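Local atomic coordinates of proteasome protein (Corynebacterium glutamicum ATCC 13032, PDB entry 2P90), a protein that is of unknown function but belongs to the PAC2 family, named after a proteasome-assembly chaperone, and may therefore have a proteasome-related role. Residues B[98-103]-B[226-231]; B[53-58]-B[92-97]; B[40-45]-B[138-143]; B[148-153]-B[264-269]. All coordinates share one frame; numbering follows the deposited sequence.

In the fold
All four contacts involve strands of one mixed beta sheet or loops that connect them. Interaction 2 pairs two neighbouring strands, and interaction 1 pins the turn that follows the second of them to the linker between helices 211-225 and 232-250. The two touch, with centres about 13 Å apart: L53 CD2 packs on P230 CD at 3.6 Å. Interaction 3, about 20 Å from interaction 2 between centres, lays the start of helix 41-52 on strand 134-143; the end of that helix leads into strand 54-61 of interaction 2. Interaction 4 lies about 17 Å from interaction 3 between centres and ties the loop before strand 153-157 to helix 253-276.

Interaction 1 of 4, residues B[98-103]-B[226-231]; sequences DNDNKP and DLNLPL
D98 and N99 lie in the hairpin loop between strands 92-97 and 103-108, shaped by a type I beta turn from D98 to N101, and dock on N228 in the linker between helices 211-225 and 232-250. D98 CG sits between the backbone N and the carbonyl carbon (chi1 72°), and the carboxylate divides its work. D98 OD1 takes K102 N (2.8 Å) and, weakly, D100 N inside the loop, while D98 OD2 reaches across to N228 N (3.0 Å). K102 N and N228 N both approach from above the carboxylate plane. N99 N bonds in turn to N228 O at 2.9 Å, so the backbone of N228 is gripped by both its N-H and its carbonyl. N228 CG is anti to its backbone N (chi1 172°), and its amide stands 84° from that of N99. N99 ND2 meets N228 OD1 (3.1 Å) from above the carbonyl plane; N228 ND2 makes a weak bond to D100 OD2. At the other end K102, extended beyond CG, crosses D226, where positive phi ends helix 211-225. K102 NZ donates to D226 O at 3.2 Å, and D226 OD2 is a long salt-bridge partner, 3.8 Å from K102 NZ.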
loop_
_atom_site.group_PDB
_atom_site.type_symbol
_atom_site.label_atom_id
_atom_site.label_comp_id
_atom_site.label_asym_id
_atom_site.label_seq_id
_atom_site.Cartn_x
_atom_site.Cartn_y
_atom_site.Cartn_z
ATOM N N ASP B 98 35.773 -10.219 -1.146
ATOM C CA ASP B 98 35.872 -11.247 -2.199
ATOM C C ASP B 98 36.915 -12.343 -1.880
ATOM O O ASP B 98 37.519 -12.345 -0.794
ATOM C CB ASP B 98 36.118 -10.623 -3.578
ATOM C CG ASP B 98 37.545 -10.055 -3.753
ATOM O OD1 ASP B 98 38.444 -10.261 -2.877
ATOM O OD2 ASP B 98 37.761 -9.392 -4.800
ATOM N N ASN B 99 37.119 -13.270 -2.822
ATOM C CA ASN B 99 38.038 -14.404 -2.602
ATOM C C ASN B 99 39.493 -13.976 -2.238
ATOM O O ASN B 99 40.218 -14.709 -1.567
ATOM C CB ASN B 99 38.032 -15.323 -3.809
ATOM C CG ASN B 99 36.784 -16.187 -3.890
ATOM O OD1 ASN B 99 36.186 -16.548 -2.869
ATOM N ND2 ASN B 99 36.402 -16.554 -5.123
ATOM N N ASP B 100 39.884 -12.777 -2.661
ATOM C CA ASP B 100 41.187 -12.190 -2.303
ATOM C C ASP B 100 41.134 -11.246 -1.099
ATOM O O ASP B 100 42.071 -10.481 -0.868
ATOM C CB ASP B 100 41.757 -11.439 -3.517
ATOM C CG ASP B 100 41.993 -12.363 -4.704
ATOM O OD1 ASP B 100 42.700 -13.392 -4.526
ATOM O OD2 ASP B 100 41.451 -12.082 -5.797
ATOM N N ASN B 101 40.032 -11.275 -0.350
ATOM C CA ASN B 101 39.862 -10.386 0.810
ATOM C C ASN B 101 39.827 -8.884 0.414
ATOM O O ASN B 101 40.056 -7.999 1.239
ATOM C CB ASN B 101 40.945 -10.691 1.864
ATOM C CG ASN B 101 40.613 -10.140 3.238
ATOM O OD1 ASN B 101 39.678 -10.617 3.908
ATOM N ND2 ASN B 101 41.390 -9.135 3.683
ATOM N N LYS B 102 39.527 -8.610 -0.856
ATOM C CA LYS B 102 39.309 -7.243 -1.312
ATOM C C LYS B 102 37.892 -6.740 -0.919
ATOM O O LYS B 102 36.878 -7.389 -1.271
ATOM C CB LYS B 102 39.480 -7.166 -2.824
ATOM C CG LYS B 102 39.441 -5.747 -3.373
ATOM C CD LYS B 102 39.546 -5.716 -4.887
ATOM C CE LYS B 102 39.004 -4.380 -5.390
ATOM N NZ LYS B 102 39.542 -3.976 -6.719
ATOM N N PRO B 103 37.817 -5.604 -0.179
ATOM C CA PRO B 103 36.517 -5.129 0.318
ATOM C C PRO B 103 35.629 -4.486 -0.743
ATOM O O PRO B 103 36.104 -3.775 -1.618
ATOM C CB PRO B 103 36.901 -4.077 1.382
ATOM C CG PRO B 103 38.278 -3.573 0.953
ATOM C CD PRO B 103 38.937 -4.738 0.263
ATOM N N ASP B 226 36.220 -5.075 -10.384
ATOM C CA ASP B 226 37.441 -5.864 -10.232
ATOM C C ASP B 226 37.376 -6.726 -8.977
ATOM O O ASP B 226 38.180 -6.560 -8.045
ATOM C CB ASP B 226 38.690 -4.950 -10.241
ATOM C CG ASP B 226 40.016 -5.728 -10.392
ATOM O OD1 ASP B 226 40.011 -6.889 -10.904
ATOM O OD2 ASP B 226 41.068 -5.164 -9.989
ATOM N N LEU B 227 36.403 -7.641 -8.958
ATOM C CA LEU B 227 36.177 -8.532 -7.808
ATOM C C LEU B 227 36.303 -9.992 -8.221
ATOM O O LEU B 227 35.979 -10.348 -9.344
ATOM C CB LEU B 227 34.792 -8.282 -7.151
ATOM C CG LEU B 227 34.408 -6.863 -6.667
ATOM C CD1 LEU B 227 32.866 -6.688 -6.476
ATOM C CD2 LEU B 227 35.172 -6.439 -5.395
ATOM N N ASN B 228 36.782 -10.822 -7.296
ATOM C CA ASN B 228 36.893 -12.261 -7.507
ATOM C C ASN B 228 35.814 -12.998 -6.698
ATOM O O ASN B 228 35.964 -13.219 -5.488
ATOM C CB ASN B 228 38.342 -12.749 -7.199
ATOM C CG ASN B 228 38.503 -14.305 -7.207
ATOM O OD1 ASN B 228 37.581 -15.064 -7.540
ATOM N ND2 ASN B 228 39.700 -14.767 -6.820
ATOM N N LEU B 229 34.744 -13.401 -7.386
ATOM C CA LEU B 229 33.555 -13.949 -6.715
ATOM C C LEU B 229 33.334 -15.464 -6.869
ATOM O O LEU B 229 33.397 -15.981 -7.962
ATOM C CB LEU B 229 32.304 -13.158 -7.139
ATOM C CG LEU B 229 32.352 -11.641 -6.880
ATOM C CD1 LEU B 229 31.109 -10.937 -7.426
ATOM C CD2 LEU B 229 32.540 -11.319 -5.396
ATOM N N PRO B 230 33.018 -16.174 -5.776
ATOM C CA PRO B 230 32.772 -17.593 -5.982
ATOM C C PRO B 230 31.397 -17.803 -6.650
ATOM O O PRO B 230 30.355 -17.584 -6.029
ATOM C CB PRO B 230 32.796 -18.174 -4.562
ATOM C CG PRO B 230 32.479 -17.026 -3.654
ATOM C CD PRO B 230 32.800 -15.755 -4.379
ATOM N N LEU B 231 31.403 -18.226 -7.908
ATOM C CA LEU B 231 30.180 -18.255 -8.698
ATOM C C LEU B 231 29.653 -19.654 -9.046
ATOM O O LEU B 231 28.570 -19.778 -9.637
ATOM C CB LEU B 231 30.395 -17.430 -9.976
ATOM C CG LEU B 231 30.499 -15.899 -9.834
ATOM C CD1 LEU B 231 30.709 -15.239 -11.164
ATOM C CD2 LEU B 231 29.267 -15.322 -9.188
#

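Interaction 2 of 4, residues B[53-58]-B[92-97]; sequences LDHRLI and GLHVVR
I58 packs against L93 and V95 of the neighbouring strand, and its side chain reads outward as a series of contacts. I58 CB rests 3.3 Å from L93 O, the carbonyl that accepts I58 N. I58 CG2 branches off to meet L93 CD2 at 4.1 Å. CG1, anti to the carbonyl carbon (chi1 -70°), passes near V95 N, and the terminal I58 CD1 lies against V95 CB at 3.9 Å and the peptide between H94 and V95. The two strands form an antiparallel pair within the mixed sheet. R56 and V95 are a hydrogen-bonded pair, with R56 N to V95 O and V95 N to R56 O both 2.8 Å; H55-V96 and L57-H94 are non-hydrogen-bonded pairs. H55 and H94 share the face covered by M50 of helix 41-52. Their side chains run side by side and make an offset edge-to-face pair, the edge of H55 toward the face of H94, with planes 88° apart. L53 CB, just after helix 41-52, packs on V96 CG1 at 3.8 Å. A water accepts from D54 N at 2.9 Å; its approach to R97 O is too short to trust. The R97 guanidinium bonds through NH1 to S19 O and weakly through NH2 to N101 O.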
loop_
_atom_site.group_PDB
_atom_site.type_symbol
_atom_site.label_atom_id
_atom_site.label_comp_id
_atom_site.label_asym_id
_atom_site.label_seq_id
_atom_site.Cartn_x
_atom_site.Cartn_y
_atom_site.Cartn_z
ATOM N N LEU B 53 30.525 -15.346 1.037
ATOM C CA LEU B 53 31.676 -14.500 1.373
ATOM C C LEU B 53 31.616 -13.973 2.799
ATOM O O LEU B 53 30.513 -13.894 3.394
ATOM C CB LEU B 53 31.765 -13.346 0.371
ATOM C CG LEU B 53 32.141 -13.756 -1.067
ATOM C CD1 LEU B 53 31.926 -12.606 -2.008
ATOM C CD2 LEU B 53 33.601 -14.266 -1.187
ATOM N N ASP B 54 32.776 -13.618 3.366
ATOM C CA ASP B 54 32.768 -12.935 4.679
ATOM C C ASP B 54 32.206 -11.515 4.529
ATOM O O ASP B 54 32.538 -10.784 3.577
ATOM C CB ASP B 54 34.153 -12.934 5.391
ATOM C CG ASP B 54 34.658 -14.386 5.774
ATOM O OD1 ASP B 54 33.875 -15.228 6.327
ATOM O OD2 ASP B 54 35.854 -14.669 5.498
ATOM N N HIS B 55 31.337 -11.148 5.469
ATOM C CA HIS B 55 30.676 -9.836 5.481
ATOM C C HIS B 55 30.523 -9.338 6.926
ATOM O O HIS B 55 30.402 -10.133 7.847
ATOM C CB HIS B 55 29.312 -9.905 4.783
ATOM C CG HIS B 55 28.407 -10.956 5.342
ATOM N ND1 HIS B 55 27.526 -10.710 6.372
ATOM C CD2 HIS B 55 28.256 -12.263 5.027
ATOM C CE1 HIS B 55 26.859 -11.816 6.656
ATOM N NE2 HIS B 55 27.282 -12.774 5.850
ATOM N N ARG B 56 30.571 -8.023 7.115
ATOM C CA ARG B 56 30.361 -7.415 8.430
ATOM C C ARG B 56 29.347 -6.291 8.238
ATOM O O ARG B 56 29.477 -5.483 7.296
ATOM C CB ARG B 56 31.664 -6.827 9.029
ATOM C CG ARG B 56 32.830 -7.789 9.458
ATOM C CD ARG B 56 32.502 -8.741 10.632
ATOM N NE ARG B 56 32.322 -10.137 10.161
ATOM C CZ ARG B 56 33.315 -11.015 9.931
ATOM N NH1 ARG B 56 34.591 -10.673 10.141
ATOM N NH2 ARG B 56 33.042 -12.239 9.476
ATOM N N LEU B 57 28.342 -6.257 9.125
ATOM C CA LEU B 57 27.317 -5.187 9.140
ATOM C C LEU B 57 27.892 -3.798 9.512
ATOM O O LEU B 57 28.551 -3.649 10.538
ATOM C CB LEU B 57 26.185 -5.553 10.107
ATOM C CG LEU B 57 24.936 -4.652 10.106
ATOM C CD1 LEU B 57 24.302 -4.599 8.727
ATOM C CD2 LEU B 57 23.930 -5.164 11.123
ATOM N N ILE B 58 27.643 -2.803 8.672
ATOM C CA ILE B 58 28.086 -1.434 8.920
ATOM C C ILE B 58 26.965 -0.533 9.474
ATOM O O ILE B 58 27.167 0.206 10.456
ATOM C CB ILE B 58 28.591 -0.793 7.617
ATOM C CG1 ILE B 58 29.908 -1.436 7.172
ATOM C CG2 ILE B 58 28.695 0.738 7.755
ATOM C CD1 ILE B 58 30.368 -0.935 5.866
ATOM N N GLY B 92 20.380 -3.370 5.228
ATOM C CA GLY B 92 21.638 -3.040 5.841
ATOM C C GLY B 92 22.703 -2.742 4.824
ATOM O O GLY B 92 22.605 -3.149 3.669
ATOM N N LEU B 93 23.712 -2.000 5.276
ATOM C CA LEU B 93 24.937 -1.763 4.540
ATOM C C LEU B 93 26.010 -2.664 5.129
ATOM O O LEU B 93 26.234 -2.679 6.361
ATOM C CB LEU B 93 25.348 -0.294 4.666
ATOM C CG LEU B 93 26.595 0.146 3.894
ATOM C CD1 LEU B 93 26.379 -0.079 2.410
ATOM C CD2 LEU B 93 26.877 1.619 4.155
ATOM N N HIS B 94 26.644 -3.440 4.252
ATOM C CA HIS B 94 27.689 -4.399 4.678
ATOM C C HIS B 94 28.997 -4.121 4.003
ATOM O O HIS B 94 29.014 -3.613 2.866
ATOM C CB HIS B 94 27.334 -5.839 4.326
ATOM C CG HIS B 94 26.090 -6.325 4.987
ATOM N ND1 HIS B 94 24.837 -6.159 4.426
ATOM C CD2 HIS B 94 25.902 -6.969 6.161
ATOM C CE1 HIS B 94 23.931 -6.680 5.230
ATOM N NE2 HIS B 94 24.551 -7.175 6.290
ATOM N N VAL B 95 30.087 -4.442 4.722
ATOM C CA VAL B 95 31.397 -4.605 4.082
ATOM C C VAL B 95 31.537 -6.089 3.746
ATOM O O VAL B 95 31.366 -6.950 4.611
ATOM C CB VAL B 95 32.614 -4.041 4.913
ATOM C CG1 VAL B 95 32.646 -4.534 6.345
ATOM C CG2 VAL B 95 33.968 -4.336 4.165
ATOM N N VAL B 96 31.778 -6.379 2.472
ATOM C CA VAL B 96 31.933 -7.768 2.018
ATOM C C VAL B 96 33.349 -7.950 1.427
ATOM O O VAL B 96 33.868 -7.063 0.758
ATOM C CB VAL B 96 30.816 -8.187 0.980
ATOM C CG1 VAL B 96 30.880 -9.710 0.663
ATOM C CG2 VAL B 96 29.381 -7.775 1.462
ATOM N N ARG B 97 33.973 -9.094 1.665
ATOM C CA ARG B 97 35.287 -9.335 1.064
ATOM C C ARG B 97 35.280 -10.492 0.063
ATOM O O ARG B 97 34.806 -11.598 0.380
ATOM C CB ARG B 97 36.357 -9.501 2.163
ATOM C CG ARG B 97 36.699 -8.154 2.800
ATOM C CD ARG B 97 37.377 -8.293 4.134
ATOM N NE ARG B 97 37.386 -7.035 4.892
ATOM C CZ ARG B 97 38.219 -6.007 4.689
ATOM N NH1 ARG B 97 38.130 -4.936 5.460
ATOM N NH2 ARG B 97 39.138 -6.030 3.726
HETATM O O HOH W 1 35.275 -13.482 1.827
#

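Interaction 3 of 4, residues B[40-45]-B[138-143]; sequences HAVESS and LYAAPM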
loop_
_atom_site.group_PDB
_atom_site.type_symbol
_atom_site.label_atom_id
_atom_site.label_comp_id
_atom_site.label_asym_id
_atom_site.label_seq_id
_atom_site.Cartn_x
_atom_site.Cartn_y
_atom_site.Cartn_z
ATOM N N HIS B 40 13.999 -13.515 -9.692
ATOM C CA HIS B 40 14.435 -13.358 -8.295
ATOM C C HIS B 40 15.901 -12.991 -8.234
ATOM O O HIS B 40 16.576 -13.282 -7.245
ATOM C CB HIS B 40 14.246 -14.654 -7.508
ATOM C CG HIS B 40 12.846 -15.146 -7.505
ATOM N ND1 HIS B 40 12.084 -15.184 -6.366
ATOM C CD2 HIS B 40 12.057 -15.605 -8.505
ATOM C CE1 HIS B 40 10.872 -15.629 -6.663
ATOM N NE2 HIS B 40 10.832 -15.893 -7.954
ATOM N N ALA B 41 16.377 -12.342 -9.292
ATOM C CA ALA B 41 17.808 -12.235 -9.534
ATOM C C ALA B 41 18.540 -11.182 -8.699
ATOM O O ALA B 41 19.757 -11.301 -8.460
ATOM C CB ALA B 41 18.083 -12.067 -11.034
ATOM N N VAL B 42 17.813 -10.170 -8.240
ATOM C CA VAL B 42 18.404 -9.136 -7.362
ATOM C C VAL B 42 18.634 -9.707 -5.949
ATOM O O VAL B 42 19.747 -9.657 -5.419
ATOM C CB VAL B 42 17.568 -7.813 -7.364
ATOM C CG1 VAL B 42 18.047 -6.827 -6.283
ATOM C CG2 VAL B 42 17.642 -7.139 -8.727
ATOM N N GLU B 43 17.584 -10.278 -5.361
ATOM C CA GLU B 43 17.672 -10.835 -4.035
ATOM C C GLU B 43 18.635 -12.041 -4.040
ATOM O O GLU B 43 19.372 -12.250 -3.067
ATOM C CB GLU B 43 16.278 -11.182 -3.509
ATOM C CG GLU B 43 15.400 -12.022 -4.514
ATOM C CD GLU B 43 14.460 -11.217 -5.547
ATOM O OE1 GLU B 43 14.987 -10.299 -6.356
ATOM O OE2 GLU B 43 13.203 -11.607 -5.552
ATOM N N SER B 44 18.657 -12.818 -5.128
ATOM C CA SER B 44 19.592 -13.954 -5.204
ATOM C C SER B 44 21.058 -13.539 -5.247
ATOM O O SER B 44 21.898 -14.189 -4.656
ATOM C CB SER B 44 19.275 -14.882 -6.367
ATOM O OG SER B 44 18.051 -15.517 -6.090
ATOM N N SER B 45 21.344 -12.455 -5.944
ATOM C CA SER B 45 22.682 -11.929 -6.014
ATOM C C SER B 45 23.207 -11.582 -4.632
ATOM O O SER B 45 24.292 -12.020 -4.248
ATOM C CB SER B 45 22.700 -10.692 -6.892
ATOM O OG SER B 45 22.352 -11.042 -8.215
ATOM N N LEU B 138 21.184 -2.744 -9.004
ATOM C CA LEU B 138 20.813 -3.933 -9.752
ATOM C C LEU B 138 19.315 -4.022 -9.994
ATOM O O LEU B 138 18.531 -3.712 -9.099
ATOM C CB LEU B 138 21.285 -5.172 -9.008
ATOM C CG LEU B 138 22.753 -5.201 -8.576
ATOM C CD1 LEU B 138 23.054 -6.574 -7.952
ATOM C CD2 LEU B 138 23.740 -4.855 -9.733
ATOM N N TYR B 139 18.941 -4.445 -11.209
ATOM C CA TYR B 139 17.552 -4.544 -11.663
ATOM C C TYR B 139 17.447 -5.840 -12.452
ATOM O O TYR B 139 18.405 -6.215 -13.108
ATOM C CB TYR B 139 17.215 -3.388 -12.596
ATOM C CG TYR B 139 17.486 -2.025 -12.001
ATOM C CD1 TYR B 139 16.475 -1.351 -11.315
ATOM C CD2 TYR B 139 18.751 -1.406 -12.117
ATOM C CE1 TYR B 139 16.699 -0.132 -10.748
ATOM C CE2 TYR B 139 18.986 -0.154 -11.546
ATOM C CZ TYR B 139 17.946 0.469 -10.857
ATOM O OH TYR B 139 18.083 1.695 -10.262
ATOM N N ALA B 140 16.327 -6.552 -12.348
ATOM C CA ALA B 140 16.041 -7.689 -13.229
ATOM C C ALA B 140 14.682 -7.448 -13.879
ATOM O O ALA B 140 13.633 -7.319 -13.185
ATOM C CB ALA B 140 16.059 -8.987 -12.472
ATOM N N ALA B 141 14.691 -7.362 -15.214
ATOM C CA ALA B 141 13.454 -7.070 -15.962
ATOM C C ALA B 141 13.000 -8.246 -16.767
ATOM O O ALA B 141 13.827 -8.902 -17.387
ATOM C CB ALA B 141 13.622 -5.811 -16.883
ATOM N N PRO B 142 11.672 -8.487 -16.805
ATOM C CA PRO B 142 11.180 -9.538 -17.690
ATOM C C PRO B 142 11.263 -9.008 -19.111
ATOM O O PRO B 142 10.810 -7.883 -19.369
ATOM C CB PRO B 142 9.717 -9.725 -17.267
ATOM C CG PRO B 142 9.322 -8.427 -16.572
ATOM C CD PRO B 142 10.586 -7.763 -16.103
ATOM N N MET B 143 11.852 -9.787 -20.024
ATOM C CA MET B 143 11.998 -9.331 -21.415
ATOM C C MET B 143 11.592 -10.392 -22.433
ATOM O O MET B 143 11.437 -11.587 -22.113
ATOM C CB MET B 143 13.426 -8.836 -21.724
ATOM C CG MET B 143 13.903 -7.599 -20.929
ATOM S SD MET B 143 12.965 -6.033 -21.116
ATOM C CE MET B 143 14.226 -4.918 -20.516
#
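V42, L138 and A140 carry this buried contact, with V42 of the helix set down on the backbone between the other two. V42 CG1 is anti to the backbone N (chi1 171°); CG2, anti to the carbonyl carbon, lies against the strand. V42 CG2 lies 3.6 Å from L138 O and 3.9 Å from A140 N, so the methyl sits on the peptides of L138 and Y139 as much as on side chains. L138 CB is 4.1 Å from V42 CG2, and L138 CD1 extends as far as S45 CB, one helical turn further on. A140 CB meets A41 CB at 4.0 Å; with a methyl on each side, helix and strand come close at this point. Helix 41-52 joins strand 27-33 to strand 54-61, parallel strands of the same sheet, in a beta-alpha-beta crossover, and runs roughly against the direction of strand 134-143. The residues of that strand alternate: L138 and A140 face the helix, while Y139 points away and bonds through its OH to E184 and S180 of helix 179-189 on the other side of the sheet. T214 of helix 211-225 flanks A41 and S45. S45 OG turns back on its own helix, donating to A41 O at 2.6 Å, a carbonyl that also accepts S45 N.

Interaction 4 of 4, residues B[148-153]-B[264-269]; sequences TRPTVV and QQYDSE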
loop_
_atom_site.group_PDB
_atom_site.type_symbol
_atom_site.label_atom_id
_atom_site.label_comp_id
_atom_site.label_asym_id
_atom_site.label_seq_id
_atom_site.Cartn_x
_atom_site.Cartn_y
_atom_site.Cartn_z
ATOM N N THR B 148 17.032 -19.883 -24.329
ATOM C CA THR B 148 17.991 -20.608 -25.183
ATOM C C THR B 148 19.143 -19.731 -25.690
ATOM O O THR B 148 19.930 -20.160 -26.522
ATOM C CB THR B 148 17.274 -21.260 -26.392
ATOM O OG1 THR B 148 16.444 -20.278 -27.019
ATOM C CG2 THR B 148 16.377 -22.478 -25.956
ATOM N N ARG B 149 19.235 -18.503 -25.192
ATOM C CA ARG B 149 20.286 -17.563 -25.603
ATOM C C ARG B 149 20.970 -16.972 -24.359
ATOM O O ARG B 149 20.336 -16.882 -23.306
ATOM C CB ARG B 149 19.688 -16.450 -26.474
ATOM C CG ARG B 149 19.233 -16.921 -27.838
ATOM C CD ARG B 149 20.450 -17.299 -28.683
ATOM N NE ARG B 149 20.095 -17.625 -30.058
ATOM C CZ ARG B 149 19.748 -18.842 -30.490
ATOM N NH1 ARG B 149 19.690 -19.898 -29.666
ATOM N NH2 ARG B 149 19.445 -18.996 -31.769
ATOM N N PRO B 150 22.255 -16.564 -24.475
ATOM C CA PRO B 150 22.929 -15.979 -23.290
ATOM C C PRO B 150 22.115 -14.837 -22.661
ATOM O O PRO B 150 21.380 -14.132 -23.370
ATOM C CB PRO B 150 24.260 -15.449 -23.842
ATOM C CG PRO B 150 24.495 -16.198 -25.151
ATOM C CD PRO B 150 23.127 -16.593 -25.677
ATOM N N THR B 151 22.233 -14.694 -21.333
ATOM C CA THR B 151 21.585 -13.606 -20.579
ATOM C C THR B 151 22.282 -12.249 -20.757
ATOM O O THR B 151 23.468 -12.082 -20.468
ATOM C CB THR B 151 21.414 -13.958 -19.078
ATOM O OG1 THR B 151 20.552 -15.093 -18.953
ATOM C CG2 THR B 151 20.776 -12.809 -18.318
ATOM N N VAL B 152 21.519 -11.282 -21.239
ATOM C CA VAL B 152 22.041 -9.957 -21.483
ATOM C C VAL B 152 21.840 -9.007 -20.279
ATOM O O VAL B 152 20.874 -9.141 -19.512
ATOM C CB VAL B 152 21.385 -9.373 -22.734
ATOM C CG1 VAL B 152 21.586 -7.860 -22.804
ATOM C CG2 VAL B 152 21.941 -10.081 -23.973
ATOM N N VAL B 153 22.783 -8.080 -20.126
ATOM C CA VAL B 153 22.716 -6.995 -19.170
ATOM C C VAL B 153 22.890 -5.657 -19.906
ATOM O O VAL B 153 23.833 -5.466 -20.676
ATOM C CB VAL B 153 23.792 -7.158 -18.058
ATOM C CG1 VAL B 153 24.041 -5.830 -17.302
ATOM C CG2 VAL B 153 23.358 -8.197 -17.075
ATOM N N GLN B 264 15.070 -15.672 -33.011
ATOM C CA GLN B 264 15.277 -14.932 -34.250
ATOM C C GLN B 264 15.406 -13.446 -33.945
ATOM O O GLN B 264 16.362 -12.794 -34.360
ATOM C CB GLN B 264 14.118 -15.189 -35.223
ATOM C CG GLN B 264 14.554 -15.239 -36.683
ATOM C CD GLN B 264 13.392 -15.454 -37.685
ATOM O OE1 GLN B 264 12.196 -15.283 -37.344
ATOM N NE2 GLN B 264 13.748 -15.806 -38.939
ATOM N N GLN B 265 14.433 -12.923 -33.206
ATOM C CA GLN B 265 14.459 -11.568 -32.664
ATOM C C GLN B 265 15.805 -11.233 -31.988
ATOM O O GLN B 265 16.459 -10.255 -32.330
ATOM C CB GLN B 265 13.297 -11.446 -31.678
ATOM C CG GLN B 265 13.206 -10.145 -30.886
ATOM C CD GLN B 265 11.872 -10.032 -30.122
ATOM O OE1 GLN B 265 11.850 -9.695 -28.930
ATOM N NE2 GLN B 265 10.752 -10.315 -30.816
ATOM N N TYR B 266 16.218 -12.100 -31.062
ATOM C CA TYR B 266 17.473 -11.997 -30.325
ATOM C C TYR B 266 18.718 -11.896 -31.218
ATOM O O TYR B 266 19.582 -11.032 -31.001
ATOM C CB TYR B 266 17.586 -13.210 -29.381
ATOM C CG TYR B 266 18.765 -13.160 -28.439
ATOM C CD1 TYR B 266 18.607 -12.778 -27.105
ATOM C CD2 TYR B 266 20.053 -13.458 -28.895
ATOM C CE1 TYR B 266 19.703 -12.723 -26.246
ATOM C CE2 TYR B 266 21.154 -13.392 -28.056
ATOM C CZ TYR B 266 20.967 -13.026 -26.728
ATOM O OH TYR B 266 22.062 -13.001 -25.896
ATOM N N ASP B 267 18.818 -12.812 -32.190
ATOM C CA ASP B 267 19.977 -12.908 -33.103
ATOM C C ASP B 267 20.040 -11.688 -34.030
ATOM O O ASP B 267 21.110 -11.123 -34.304
ATOM C CB ASP B 267 19.900 -14.197 -33.933
ATOM C CG ASP B 267 20.090 -15.451 -33.086
ATOM O OD1 ASP B 267 20.816 -15.387 -32.072
ATOM O OD2 ASP B 267 19.537 -16.518 -33.442
ATOM N N SER B 268 18.860 -11.288 -34.485
ATOM C CA SER B 268 18.703 -10.120 -35.298
ATOM C C SER B 268 19.215 -8.859 -34.579
ATOM O O SER B 268 19.963 -8.061 -35.185
ATOM C CB SER B 268 17.233 -9.970 -35.656
ATOM O OG SER B 268 17.103 -9.071 -36.719
ATOM N N GLU B 269 18.819 -8.675 -33.311
ATOM C CA GLU B 269 19.212 -7.486 -32.551
ATOM C C GLU B 269 20.714 -7.542 -32.229
ATOM O O GLU B 269 21.407 -6.517 -32.238
ATOM C CB GLU B 269 18.339 -7.302 -31.297
ATOM C CG GLU B 269 18.291 -5.860 -30.652
ATOM C CD GLU B 269 18.817 -4.620 -31.530
ATOM O OE1 GLU B 269 18.002 -3.989 -32.297
ATOM O OE2 GLU B 269 20.025 -4.232 -31.367
#
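R149 binds D267 and covers Y266, joining the loop before strand 153-157 to helix 253-276, the last one modelled. The guanidinium grips the carboxylate side-on. R149 NE donates to D267 OD1 at 3.1 Å, on the syn side but 23° out of the carboxylate plane; R149 NH2 donates to D267 OD2 at 3.0 Å, nearly straight and on its syn lone pair. The two flat groups are close to coplanar, 22° apart. The remaining nitrogen turns back to its own loop, R149 NH1 giving a hydrogen to T148 O at 3.2 Å. All three guanidinium nitrogens thus have an acceptor, and each oxygen of D267 has a donor. The bend at chi2 (-69°) turns the arginine chain at CD, beside the tyrosine. R149 CB sits over the centre of the Y266 ring, 3.5 Å from the centroid, in a CH-pi contact, and R149 CG is 3.7 Å from Y266 CD2. At the far end Y266 OH makes a weak hydrogen bond to P150 O (2.9 Å), with V152 CG2 at 3.5 Å from the same hydroxyl. Beside the contact, T148 OG1 bonds to E263 one turn earlier on the helix. With two bonds shared between opposite charges and NH1 held by the loop itself, the guanidinium is probably held in rotation, and the loop is tied to helix 253-276 at the surface by polar bonds and the tyrosine face together.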